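Local coordinates for protein 2-hydroxyhepta-2,4-diene-1,7-dioate isomerase (Mycobacterium marinum, PDB 3QDF) that binds zinc and, as a member of the fumarylacetoacetate hydrolase family, is thought to isomerise 2-hydroxyhepta-2,4-diene-1,7-dioate or to hydrolyse acetylpyruvate, at residues A113-V118 / A155-K160; V118-E123 / G241-G246; N151-R156 / F174-P179; T194-A199 / D247-T252. One frame throughout, in Å; residues are numbered along the deposited sequence.

Contact 1: A113-V118 / A155-K160. With EDO (1,2-ethanediol), chain D.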
loop_
_atom_site.group_PDB
_atom_site.type_symbol
_atom_site.label_atom_id
_atom_site.label_comp_id
_atom_site.label_asym_id
_atom_site.label_seq_id
_atom_site.Cartn_x
_atom_site.Cartn_y
_atom_site.Cartn_z
ATOM N N ALA A 113 -6.670 22.261 -4.159
ATOM C CA ALA A 113 -7.402 23.362 -3.525
ATOM C C ALA A 113 -8.904 23.147 -3.704
ATOM O O ALA A 113 -9.654 23.317 -2.757
ATOM C CB ALA A 113 -6.957 24.734 -4.067
ATOM N N ASN A 114 -9.321 22.701 -4.891
ATOM C CA ASN A 114 -10.756 22.573 -5.214
ATOM C C ASN A 114 -11.510 21.294 -4.787
ATOM O O ASN A 114 -12.716 21.219 -4.995
ATOM C CB ASN A 114 -11.032 22.898 -6.714
ATOM C CG ASN A 114 -10.707 21.731 -7.694
ATOM O OD1 ASN A 114 -10.190 20.660 -7.328
ATOM N ND2 ASN A 114 -11.017 21.966 -8.971
ATOM N N ALA A 115 -10.825 20.312 -4.191
ATOM C CA ALA A 115 -11.455 19.017 -3.900
ATOM C C ALA A 115 -11.976 18.825 -2.462
ATOM O O ALA A 115 -11.224 18.922 -1.493
ATOM C CB ALA A 115 -10.515 17.874 -4.283
ATOM N N SER A 116 -13.259 18.512 -2.339
ATOM C CA SER A 116 -13.873 18.268 -1.033
ATOM C C SER A 116 -15.183 17.507 -1.215
ATOM O O SER A 116 -15.937 17.807 -2.133
ATOM C CB SER A 116 -14.156 19.594 -0.317
ATOM O OG SER A 116 -14.674 19.362 0.982
ATOM N N PRO A 117 -15.438 16.489 -0.375
ATOM C CA PRO A 117 -14.513 15.917 0.608
ATOM C C PRO A 117 -13.492 14.935 -0.012
ATOM O O PRO A 117 -13.854 14.114 -0.856
ATOM C CB PRO A 117 -15.448 15.151 1.546
ATOM C CG PRO A 117 -16.601 14.718 0.660
ATOM C CD PRO A 117 -16.759 15.823 -0.364
ATOM N N VAL A 118 -12.233 15.031 0.412
ATOM C CA VAL A 118 -11.233 14.012 0.087
ATOM C C VAL A 118 -11.147 12.993 1.233
ATOM O O VAL A 118 -10.949 13.372 2.388
ATOM C CB VAL A 118 -9.826 14.619 -0.203
ATOM C CG1 VAL A 118 -8.829 13.509 -0.570
ATOM C CG2 VAL A 118 -9.900 15.646 -1.326
ATOM N N ALA A 155 -11.014 11.702 -3.979
ATOM C CA ALA A 155 -11.839 12.908 -4.053
ATOM C C ALA A 155 -13.293 12.514 -4.374
ATOM O O ALA A 155 -13.636 12.249 -5.541
ATOM C CB ALA A 155 -11.288 13.850 -5.105
ATOM N N ARG A 156 -14.141 12.481 -3.345
ATOM C CA ARG A 156 -15.539 12.019 -3.481
ATOM C C ARG A 156 -16.424 12.863 -4.407
ATOM O O ARG A 156 -17.277 12.318 -5.118
ATOM C CB ARG A 156 -16.224 11.904 -2.111
ATOM C CG ARG A 156 -15.606 10.902 -1.118
ATOM C CD ARG A 156 -15.499 9.475 -1.661
ATOM N NE ARG A 156 -15.141 8.513 -0.611
ATOM C CZ ARG A 156 -14.573 7.320 -0.818
ATOM N NH1 ARG A 156 -14.259 6.901 -2.048
ATOM N NH2 ARG A 156 -14.304 6.539 0.224
ATOM N N ASP A 157 -16.241 14.183 -4.385
ATOM C CA ASP A 157 -16.995 15.081 -5.292
ATOM C C ASP A 157 -16.736 14.725 -6.776
ATOM O O ASP A 157 -17.664 14.670 -7.599
ATOM C CB ASP A 157 -16.683 16.568 -5.005
ATOM C CG ASP A 157 -15.170 16.891 -5.039
ATOM O OD1 ASP A 157 -14.312 15.968 -4.930
ATOM O OD2 ASP A 157 -14.829 18.092 -5.154
ATOM N N GLN A 158 -15.469 14.451 -7.075
ATOM C CA GLN A 158 -15.022 14.100 -8.418
ATOM C C GLN A 158 -15.475 12.717 -8.856
ATOM O O GLN A 158 -15.732 12.506 -10.040
ATOM C CB GLN A 158 -13.507 14.225 -8.506
ATOM C CG GLN A 158 -13.051 15.654 -8.218
ATOM C CD GLN A 158 -11.550 15.828 -8.302
ATOM O OE1 GLN A 158 -10.810 14.875 -8.596
ATOM N NE2 GLN A 158 -11.088 17.054 -8.050
ATOM N N GLN A 159 -15.594 11.793 -7.906
ATOM C CA GLN A 159 -16.155 10.460 -8.166
ATOM C C GLN A 159 -17.587 10.555 -8.653
ATOM O O GLN A 159 -17.960 9.963 -9.666
ATOM C CB GLN A 159 -16.142 9.598 -6.898
ATOM C CG GLN A 159 -15.052 8.586 -6.874
ATOM C CD GLN A 159 -15.152 7.661 -5.690
ATOM O OE1 GLN A 159 -14.704 7.987 -4.595
ATOM N NE2 GLN A 159 -15.715 6.488 -5.909
ATOM N N LYS A 160 -18.384 11.313 -7.911
ATOM C CA LYS A 160 -19.795 11.471 -8.199
ATOM C C LYS A 160 -19.937 12.238 -9.513
ATOM O O LYS A 160 -20.753 11.889 -10.373
ATOM C CB LYS A 160 -20.452 12.216 -7.024
ATOM C CG LYS A 160 -21.888 12.657 -7.224
ATOM C CD LYS A 160 -22.314 13.522 -6.037
ATOM C CE LYS A 160 -23.075 14.740 -6.495
ATOM N NZ LYS A 160 -24.562 14.564 -6.449
HETATM C C1 EDO D . -12.805 2.021 -3.608
HETATM O O1 EDO D . -12.244 1.167 -2.588
HETATM C C2 EDO D . -14.213 2.532 -3.277
HETATM O O2 EDO D . -14.334 3.929 -3.630
HETATM O O HOH W 1 -8.556 18.700 -8.774
HETATM O O HOH W 2 -13.089 18.785 -7.239
#
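D157 reaches from the first turn of helix 156-162 toward S116 and lays its carboxylate along that residue's backbone. Its CG sits between the backbone N and the carbonyl carbon (chi1 54°), which brings D157 OD2 in front of S116 N for a straight but weak hydrogen bond of 3.3 Å. The same turn leaves D157 OD2 3.2 Å from S116 O, two acceptors that cannot bond each other, a closeness that probably weakens the grip. Water 2 bonds D157 OD2 at 2.8 Å and also accepts from Q158 NE2. One residue back, R156 N donates to P117 O at 3.0 Å, while the start of the R156 side chain crosses the P117 ring at about a right angle, CB against CG. N114 and Q158 also cross nearly squarely, their amide planes 81° apart; instead of bonding directly they share water 1, which donates to N114 OD1 and accepts from Q158 NE2. Between the two segments the small methyls A115 CB and A155 CB meet at 4.2 Å, suiting a place where the chains run close. R156 bends away at chi2 and pairs with E121, and Q158 OE1 bonds H171. V118 and A155 form an antiparallel non-hydrogen-bonded pair, and A155 is also the N-cap residue: the arrangement is that of a strand passing into a helix, here beside the zinc site of the FAH-type domain.

Contact 2: V118-E123 / G241-G246. With ZN (zinc ion), chain B; EDO (1,2-ethanediol), chain D.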
loop_
_atom_site.group_PDB
_atom_site.type_symbol
_atom_site.label_atom_id
_atom_site.label_comp_id
_atom_site.label_asym_id
_atom_site.label_seq_id
_atom_site.Cartn_x
_atom_site.Cartn_y
_atom_site.Cartn_z
ATOM N N VAL A 118 -12.233 15.031 0.412
ATOM C CA VAL A 118 -11.233 14.012 0.087
ATOM C C VAL A 118 -11.147 12.993 1.233
ATOM O O VAL A 118 -10.949 13.372 2.388
ATOM C CB VAL A 118 -9.826 14.619 -0.203
ATOM C CG1 VAL A 118 -8.829 13.509 -0.570
ATOM C CG2 VAL A 118 -9.900 15.646 -1.326
ATOM N N HIS A 119 -11.293 11.714 0.897
ATOM C CA HIS A 119 -11.285 10.627 1.874
ATOM C C HIS A 119 -9.995 9.831 1.857
ATOM O O HIS A 119 -9.399 9.619 0.793
ATOM C CB HIS A 119 -12.443 9.649 1.604
ATOM C CG HIS A 119 -13.780 10.159 2.040
ATOM N ND1 HIS A 119 -14.869 9.333 2.212
ATOM C CD2 HIS A 119 -14.203 11.409 2.358
ATOM C CE1 HIS A 119 -15.911 10.052 2.604
ATOM N NE2 HIS A 119 -15.533 11.316 2.701
ATOM N N PHE A 120 -9.593 9.375 3.041
ATOM C CA PHE A 120 -8.614 8.304 3.183
ATOM C C PHE A 120 -9.353 6.976 2.950
ATOM O O PHE A 120 -10.581 6.906 3.070
ATOM C CB PHE A 120 -7.992 8.316 4.585
ATOM C CG PHE A 120 -8.996 8.051 5.685
ATOM C CD1 PHE A 120 -9.393 6.752 5.988
ATOM C CD2 PHE A 120 -9.605 9.113 6.366
ATOM C CE1 PHE A 120 -10.343 6.511 6.971
ATOM C CE2 PHE A 120 -10.561 8.875 7.350
ATOM C CZ PHE A 120 -10.927 7.572 7.649
ATOM N N GLU A 121 -8.613 5.935 2.598
ATOM C CA GLU A 121 -9.142 4.576 2.601
ATOM C C GLU A 121 -7.978 3.657 2.912
ATOM O O GLU A 121 -7.132 3.438 2.056
ATOM C CB GLU A 121 -9.731 4.174 1.237
ATOM C CG GLU A 121 -10.979 4.947 0.768
ATOM C CD GLU A 121 -11.613 4.337 -0.483
ATOM O OE1 GLU A 121 -12.778 4.667 -0.831
ATOM O OE2 GLU A 121 -10.956 3.500 -1.116
ATOM N N GLY A 122 -7.957 3.102 4.125
ATOM C CA GLY A 122 -6.917 2.145 4.524
ATOM C C GLY A 122 -7.174 0.806 3.883
ATOM O O GLY A 122 -8.299 0.308 3.936
ATOM N N GLU A 123 -6.135 0.220 3.270
ATOM C CA GLU A 123 -6.282 -1.038 2.538
ATOM C C GLU A 123 -5.058 -1.932 2.639
ATOM O O GLU A 123 -3.899 -1.459 2.587
ATOM C CB GLU A 123 -6.567 -0.774 1.047
ATOM C CG GLU A 123 -7.624 0.291 0.826
ATOM C CD GLU A 123 -8.297 0.268 -0.530
ATOM O OE1 GLU A 123 -7.967 -0.572 -1.423
ATOM O OE2 GLU A 123 -9.176 1.138 -0.700
ATOM N N GLY A 241 -13.571 8.436 5.708
ATOM C CA GLY A 241 -13.888 9.812 6.077
ATOM C C GLY A 241 -12.908 10.859 5.551
ATOM O O GLY A 241 -11.890 10.515 4.945
ATOM N N PRO A 242 -13.218 12.146 5.781
ATOM C CA PRO A 242 -12.479 13.251 5.170
ATOM C C PRO A 242 -11.117 13.493 5.805
ATOM O O PRO A 242 -10.914 13.222 6.998
ATOM C CB PRO A 242 -13.400 14.464 5.395
ATOM C CG PRO A 242 -14.153 14.129 6.651
ATOM C CD PRO A 242 -14.350 12.621 6.610
ATOM N N ILE A 243 -10.188 13.984 4.993
ATOM C CA ILE A 243 -8.914 14.479 5.489
ATOM C C ILE A 243 -8.774 15.938 5.054
ATOM O O ILE A 243 -9.311 16.339 4.017
ATOM C CB ILE A 243 -7.712 13.605 5.030
ATOM C CG1 ILE A 243 -7.735 13.377 3.511
ATOM C CG2 ILE A 243 -7.681 12.271 5.798
ATOM C CD1 ILE A 243 -6.493 12.620 2.963
ATOM N N GLU A 244 -8.084 16.732 5.873
ATOM C CA GLU A 244 -7.956 18.162 5.643
ATOM C C GLU A 244 -6.536 18.570 5.937
ATOM O O GLU A 244 -5.784 17.802 6.519
ATOM C CB GLU A 244 -8.914 18.959 6.547
ATOM C CG GLU A 244 -10.399 18.646 6.350
ATOM C CD GLU A 244 -10.960 19.159 5.026
ATOM O OE1 GLU A 244 -10.288 19.941 4.318
ATOM O OE2 GLU A 244 -12.099 18.787 4.690
ATOM N N ASP A 245 -6.182 19.786 5.542
ATOM C CA ASP A 245 -4.902 20.386 5.874
ATOM C C ASP A 245 -4.597 20.252 7.365
ATOM O O ASP A 245 -5.434 20.582 8.212
ATOM C CB ASP A 245 -4.921 21.877 5.505
ATOM C CG ASP A 245 -3.578 22.534 5.714
ATOM O OD1 ASP A 245 -2.652 22.295 4.903
ATOM O OD2 ASP A 245 -3.445 23.283 6.696
ATOM N N GLY A 246 -3.395 19.779 7.683
ATOM C CA GLY A 246 -2.984 19.633 9.078
ATOM C C GLY A 246 -3.192 18.250 9.673
ATOM O O GLY A 246 -2.646 17.961 10.720
HETATM ZN ZN ZN B . -10.209 1.726 -2.327
HETATM C C1 EDO D . -12.805 2.021 -3.608
HETATM O O1 EDO D . -12.244 1.167 -2.588
HETATM C C2 EDO D . -14.213 2.532 -3.277
HETATM O O2 EDO D . -14.334 3.929 -3.630
HETATM O O HOH W 3 -11.410 16.918 2.274
HETATM O O HOH W 4 -9.327 0.005 -3.525
#
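H119 turns CG anti to its carbonyl carbon (chi1 -76°) and F120 tucks CG between backbone N and carbonyl carbon (chi1 63°), and these two torsions bring both rings against G241. The backbones form a short antiparallel bridge between strand 118-128 and the short, weakly bonded strand 241-242, in which H119 and P242 are a non-hydrogen-bonded pair. G241 CA stands 3.9 Å from the centroid of the H119 ring, almost exactly on its normal, a CH-pi contact; G241 N lies over a face of F120. Glycine suits this place, because a CB would clash with CD of P242 and would point at the F120 ring. On one side of the H119-P242 pair F120 N donates to G241 O at 3.2 Å; on the other, I243 N donates to V118 O at 2.8 Å. I243 CG2 meets the F120 ring near the ring plane, and I243 CG1 packs on V118 CG1, branched and aromatic side chains filling a buried seam. Water 3 ties V118 N to I243 O. Farther along the strand, beyond the contact itself, E121 and E123 turn their carboxylates to the zinc ion, whose protein ligands D152 completes. The metal is held by E121 OE2 at 2.3 Å and by E123 OE2 at 2.0 Å.

Contact 3: N151-R156 / F174-P179. With ZN (zinc ion), chain B; EDO (1,2-ethanediol), chain D.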
loop_
_atom_site.group_PDB
_atom_site.type_symbol
_atom_site.label_atom_id
_atom_site.label_comp_id
_atom_site.label_asym_id
_atom_site.label_seq_id
_atom_site.Cartn_x
_atom_site.Cartn_y
_atom_site.Cartn_z
ATOM N N ASN A 151 -3.057 3.524 1.071
ATOM C CA ASN A 151 -4.093 4.505 1.370
ATOM C C ASN A 151 -4.704 4.950 0.046
ATOM O O ASN A 151 -4.096 5.749 -0.702
ATOM C CB ASN A 151 -3.512 5.720 2.130
ATOM C CG ASN A 151 -4.596 6.637 2.706
ATOM O OD1 ASN A 151 -5.750 6.578 2.303
ATOM N ND2 ASN A 151 -4.211 7.497 3.653
ATOM N N ASP A 152 -5.899 4.430 -0.253
ATOM C CA ASP A 152 -6.582 4.765 -1.508
ATOM C C ASP A 152 -7.267 6.141 -1.419
ATOM O O ASP A 152 -8.511 6.260 -1.284
ATOM C CB ASP A 152 -7.591 3.671 -1.858
ATOM C CG ASP A 152 -8.273 3.915 -3.193
ATOM O OD1 ASP A 152 -7.760 4.735 -3.990
ATOM O OD2 ASP A 152 -9.311 3.280 -3.452
ATOM N N VAL A 153 -6.462 7.195 -1.492
ATOM C CA VAL A 153 -7.011 8.549 -1.319
ATOM C C VAL A 153 -7.964 8.898 -2.473
ATOM O O VAL A 153 -7.656 8.638 -3.646
ATOM C CB VAL A 153 -5.887 9.582 -1.110
ATOM C CG1 VAL A 153 -6.468 10.933 -0.810
ATOM C CG2 VAL A 153 -4.988 9.142 0.042
ATOM N N SER A 154 -9.130 9.457 -2.127
ATOM C CA SER A 154 -10.240 9.580 -3.069
ATOM C C SER A 154 -10.992 10.909 -2.906
ATOM O O SER A 154 -11.543 11.199 -1.821
ATOM C CB SER A 154 -11.234 8.431 -2.866
ATOM O OG SER A 154 -10.572 7.168 -2.779
ATOM N N ALA A 155 -11.014 11.702 -3.979
ATOM C CA ALA A 155 -11.839 12.908 -4.053
ATOM C C ALA A 155 -13.293 12.514 -4.374
ATOM O O ALA A 155 -13.636 12.249 -5.541
ATOM C CB ALA A 155 -11.288 13.850 -5.105
ATOM N N ARG A 156 -14.141 12.481 -3.345
ATOM C CA ARG A 156 -15.539 12.019 -3.481
ATOM C C ARG A 156 -16.424 12.863 -4.407
ATOM O O ARG A 156 -17.277 12.318 -5.118
ATOM C CB ARG A 156 -16.224 11.904 -2.111
ATOM C CG ARG A 156 -15.606 10.902 -1.118
ATOM C CD ARG A 156 -15.499 9.475 -1.661
ATOM N NE ARG A 156 -15.141 8.513 -0.611
ATOM C CZ ARG A 156 -14.573 7.320 -0.818
ATOM N NH1 ARG A 156 -14.259 6.901 -2.048
ATOM N NH2 ARG A 156 -14.304 6.539 0.224
ATOM N N PHE A 174 -1.986 10.513 -4.022
ATOM C CA PHE A 174 -3.196 9.861 -3.576
ATOM C C PHE A 174 -3.019 8.365 -3.420
ATOM O O PHE A 174 -4.000 7.647 -3.218
ATOM C CB PHE A 174 -4.375 10.152 -4.535
ATOM C CG PHE A 174 -5.127 11.437 -4.227
ATOM C CD1 PHE A 174 -4.495 12.508 -3.590
ATOM C CD2 PHE A 174 -6.473 11.567 -4.593
ATOM C CE1 PHE A 174 -5.196 13.689 -3.312
ATOM C CE2 PHE A 174 -7.185 12.754 -4.323
ATOM C CZ PHE A 174 -6.549 13.810 -3.688
ATOM N N CYS A 175 -1.788 7.882 -3.524
ATOM C CA CYS A 175 -1.542 6.460 -3.248
ATOM C C CYS A 175 -0.327 6.247 -2.292
ATOM O O CYS A 175 0.669 5.662 -2.676
ATOM C CB CYS A 175 -1.422 5.642 -4.543
ATOM S SG CYS A 175 -1.588 3.860 -4.231
ATOM N N PRO A 176 -0.429 6.732 -1.040
ATOM C CA PRO A 176 0.598 6.340 -0.079
ATOM C C PRO A 176 0.718 4.816 -0.016
ATOM O O PRO A 176 -0.310 4.108 -0.076
ATOM C CB PRO A 176 0.055 6.861 1.254
ATOM C CG PRO A 176 -0.824 8.028 0.880
ATOM C CD PRO A 176 -1.448 7.621 -0.452
ATOM N N VAL A 177 1.949 4.315 0.096
ATOM C CA VAL A 177 2.175 2.855 0.197
ATOM C C VAL A 177 3.358 2.640 1.100
ATOM O O VAL A 177 4.332 3.385 1.035
ATOM C CB VAL A 177 2.538 2.215 -1.182
ATOM C CG1 VAL A 177 2.897 0.732 -1.026
ATOM C CG2 VAL A 177 1.421 2.394 -2.188
ATOM N N GLY A 178 3.291 1.615 1.936
ATOM C CA GLY A 178 4.396 1.268 2.822
ATOM C C GLY A 178 3.844 0.737 4.132
ATOM O O GLY A 178 2.660 0.397 4.215
ATOM N N PRO A 179 4.683 0.674 5.181
ATOM C CA PRO A 179 6.061 1.125 5.246
ATOM C C PRO A 179 7.067 0.179 4.572
ATOM O O PRO A 179 8.201 0.582 4.295
ATOM C CB PRO A 179 6.325 1.162 6.762
ATOM C CG PRO A 179 5.476 0.083 7.296
ATOM C CD PRO A 179 4.223 0.127 6.475
HETATM ZN ZN ZN B . -10.209 1.726 -2.327
HETATM C C1 EDO D . -12.805 2.021 -3.608
HETATM O O1 EDO D . -12.244 1.167 -2.588
HETATM C C2 EDO D . -14.213 2.532 -3.277
HETATM O O2 EDO D . -14.334 3.929 -3.630
HETATM O O HOH W 4 -9.327 0.005 -3.525
#
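The zinc-binding turn at D152, an inverse gamma turn interrupting strand 144-155, is held from behind by the start of strand 175-182. Two backbone hydrogen bonds fix it: N151 N to P176 O and V153 N to F174 O, both 3.0 Å. In each the donor is tilted from the carbonyl plane, by 26° and 27°. The main side-chain contact is V153 on F174. V153 CG1, anti to its backbone N (chi1 -175°), stands over the centre of the F174 ring in a CH-pi contact, 3.6 Å from the centroid and close to the normal, while V153 CG2 turns to P176 CD at 3.9 Å. A beta-branched valine suits the place, since its two methyls serve two neighbours at once. The methyl of A155 lies at F174 CE2. At the other end of the contact, the P176 ring packs CB, CG and CD on N151 CB, and the amide of N151 bonds E121 N through OD1. D152 points the opposite way, away from strand 175-182. Its CG is anti to the backbone N, and D152 OD2 binds the zinc ion at 2.1 Å; K97 forms a salt bridge with OD1 and also bonds F174 O. V153 N also reaches back weakly to N151 O, the bond of the gamma turn; S154 OG braces the next peptide by donating to D152 O at 2.7 Å, from above the carbonyl plane. K169 NZ bonds D152 OD2 and S154 OG. The apolar packing and backbone bonds are consistent with a firm backing for the aspartate ligand, and K97 and K169 would be expected to offset part of the negative charge gathered round the metal.

Contact 4: T194-A199 / D247-T252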
loop_
_atom_site.group_PDB
_atom_site.type_symbol
_atom_site.label_atom_id
_atom_site.label_comp_id
_atom_site.label_asym_id
_atom_site.label_seq_id
_atom_site.Cartn_x
_atom_site.Cartn_y
_atom_site.Cartn_z
ATOM N N THR A 194 -7.389 2.309 10.983
ATOM C CA THR A 194 -7.031 3.638 10.484
ATOM C C THR A 194 -7.318 4.733 11.510
ATOM O O THR A 194 -8.402 4.790 12.111
ATOM C CB THR A 194 -7.775 3.991 9.172
ATOM O OG1 THR A 194 -7.562 2.954 8.204
ATOM C CG2 THR A 194 -7.279 5.328 8.625
ATOM N N GLU A 195 -6.342 5.615 11.694
ATOM C CA GLU A 195 -6.491 6.745 12.595
ATOM C C GLU A 195 -6.256 8.055 11.877
ATOM O O GLU A 195 -5.410 8.151 10.993
ATOM C CB GLU A 195 -5.523 6.636 13.774
ATOM C CG GLU A 195 -5.798 5.442 14.656
ATOM C CD GLU A 195 -4.725 5.223 15.709
ATOM O OE1 GLU A 195 -3.972 6.185 16.027
ATOM O OE2 GLU A 195 -4.648 4.082 16.218
ATOM N N VAL A 196 -7.025 9.061 12.264
ATOM C CA VAL A 196 -6.821 10.422 11.793
ATOM C C VAL A 196 -6.621 11.248 13.065
ATOM O O VAL A 196 -7.536 11.356 13.891
ATOM C CB VAL A 196 -8.026 10.918 10.939
ATOM C CG1 VAL A 196 -7.838 12.374 10.507
ATOM C CG2 VAL A 196 -8.202 10.020 9.710
ATOM N N ASN A 197 -5.405 11.764 13.243
ATOM C CA ASN A 197 -5.013 12.495 14.464
ATOM C C ASN A 197 -5.234 11.667 15.707
ATOM O O ASN A 197 -5.764 12.158 16.692
ATOM C CB ASN A 197 -5.751 13.843 14.575
ATOM C CG ASN A 197 -5.716 14.617 13.279
ATOM O OD1 ASN A 197 -4.718 14.591 12.554
ATOM N ND2 ASN A 197 -6.802 15.312 12.973
ATOM N N GLY A 198 -4.866 10.391 15.633
ATOM C CA GLY A 198 -4.972 9.489 16.783
ATOM C C GLY A 198 -6.372 8.974 17.092
ATOM O O GLY A 198 -6.547 8.204 18.037
ATOM N N ALA A 199 -7.370 9.377 16.314
ATOM C CA ALA A 199 -8.747 8.910 16.541
ATOM C C ALA A 199 -9.066 7.812 15.540
ATOM O O ALA A 199 -8.864 7.999 14.335
ATOM C CB ALA A 199 -9.767 10.077 16.453
ATOM N N ASP A 247 -3.970 17.393 9.013
ATOM C CA ASP A 247 -4.263 16.051 9.554
ATOM C C ASP A 247 -3.069 15.132 9.367
ATOM O O ASP A 247 -2.218 15.383 8.502
ATOM C CB ASP A 247 -5.464 15.396 8.861
ATOM C CG ASP A 247 -6.801 16.048 9.210
ATOM O OD1 ASP A 247 -6.917 16.728 10.258
ATOM O OD2 ASP A 247 -7.757 15.851 8.429
ATOM N N THR A 248 -3.020 14.081 10.185
ATOM C CA THR A 248 -2.152 12.943 9.962
ATOM C C THR A 248 -2.996 11.682 9.948
ATOM O O THR A 248 -3.809 11.463 10.839
ATOM C CB THR A 248 -1.088 12.806 11.060
ATOM O OG1 THR A 248 -0.330 14.015 11.129
ATOM C CG2 THR A 248 -0.150 11.674 10.754
ATOM N N VAL A 249 -2.777 10.842 8.940
ATOM C CA VAL A 249 -3.508 9.589 8.818
ATOM C C VAL A 249 -2.551 8.414 8.930
ATOM O O VAL A 249 -1.517 8.367 8.249
ATOM C CB VAL A 249 -4.418 9.563 7.538
ATOM C CG1 VAL A 249 -3.642 9.956 6.320
ATOM C CG2 VAL A 249 -5.098 8.217 7.353
ATOM N N SER A 250 -2.882 7.496 9.836
ATOM C CA SER A 250 -2.084 6.305 10.085
ATOM C C SER A 250 -2.934 5.082 9.910
ATOM O O SER A 250 -3.987 4.959 10.540
ATOM C CB SER A 250 -1.551 6.320 11.516
ATOM O OG SER A 250 -0.505 7.256 11.617
ATOM N N ILE A 251 -2.487 4.185 9.051
ATOM C CA ILE A 251 -3.155 2.911 8.831
ATOM C C ILE A 251 -2.214 1.830 9.356
ATOM O O ILE A 251 -1.029 1.760 8.956
ATOM C CB ILE A 251 -3.431 2.681 7.314
ATOM C CG1 ILE A 251 -4.224 3.855 6.721
ATOM C CG2 ILE A 251 -4.138 1.354 7.049
ATOM C CD1 ILE A 251 -3.841 4.168 5.222
ATOM N N THR A 252 -2.731 0.994 10.256
ATOM C CA THR A 252 -1.961 -0.110 10.811
ATOM C C THR A 252 -2.598 -1.424 10.387
ATOM O O THR A 252 -3.820 -1.613 10.530
ATOM C CB THR A 252 -1.912 -0.034 12.372
ATOM O OG1 THR A 252 -1.256 1.171 12.760
ATOM C CG2 THR A 252 -1.140 -1.238 12.986
HETATM O O HOH W 5 -2.130 15.954 12.360
HETATM O O HOH W 6 -3.366 9.293 13.448
#
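This is antiparallel strand pairing between 191-196 and 248-253, in the five-stranded sheet of the domain, the axes of 194-196 and 248-252 approaching to 4.6 Å with 167° between their directions. E195 and S250 form the hydrogen-bonded pair, E195 N giving to S250 O at 2.7 Å and S250 N returning a bond to E195 O. T194 with I251 and V196 with V249 are the non-hydrogen-bonded pairs on either side of it. Their side chains share one face of the sheet: T194 CG2 lies beside V249 CG2 at 3.8 Å, the two side chains pointing the same way. Beta-branched residues suit such extended backbone, and this face packs on F120 and N151 of the zinc-bearing strands. The opposite face carries the polar E195 and S250, whose ends turn to R193 and T260. Strand 191-196 ends in a type I' turn from V196 to A199, the tight reversal of a beta hairpin with strand 199-205, and N197 and G198 take its positive phi angles. N197 N carries the pairing on, donating to T248 O at 2.9 Å. Its CG is anti to the carbonyl carbon (chi1 -47°), which places N197 OD1 3.0 Å from T248 N as acceptor, the part a backbone carbonyl would otherwise play. N197 ND2 donates nearly straight to D247 OD1 at 3.1 Å, from above the carboxylate plane, while OD2 of D247 takes the E244 N-H.

Overall arrangement
Contacts 2 and 3 lie closest, their centres 8 Å apart, and between them supply the three protein ligands of one zinc ion: two glutamates from strand 118-128 and an aspartate from strand 144-155. Contact 1, its centre 11 Å from that of contact 2, borders the same site through R156, whose NH2 makes a 2.6 Å salt bridge with E121 OE1; V118 belongs to both contacts. Contacts 2 and 4 have centres 9 Å apart: F120 CE2 meets V196 CG2 at 3.5 Å, and I251 CD1 comes equally near N151 CB of contact 3. Contacts 1 and 4 do not touch. An ethanediol, probably from the crystallisation liquor, occupies a zinc coordination position, consistent with a side open to ligands.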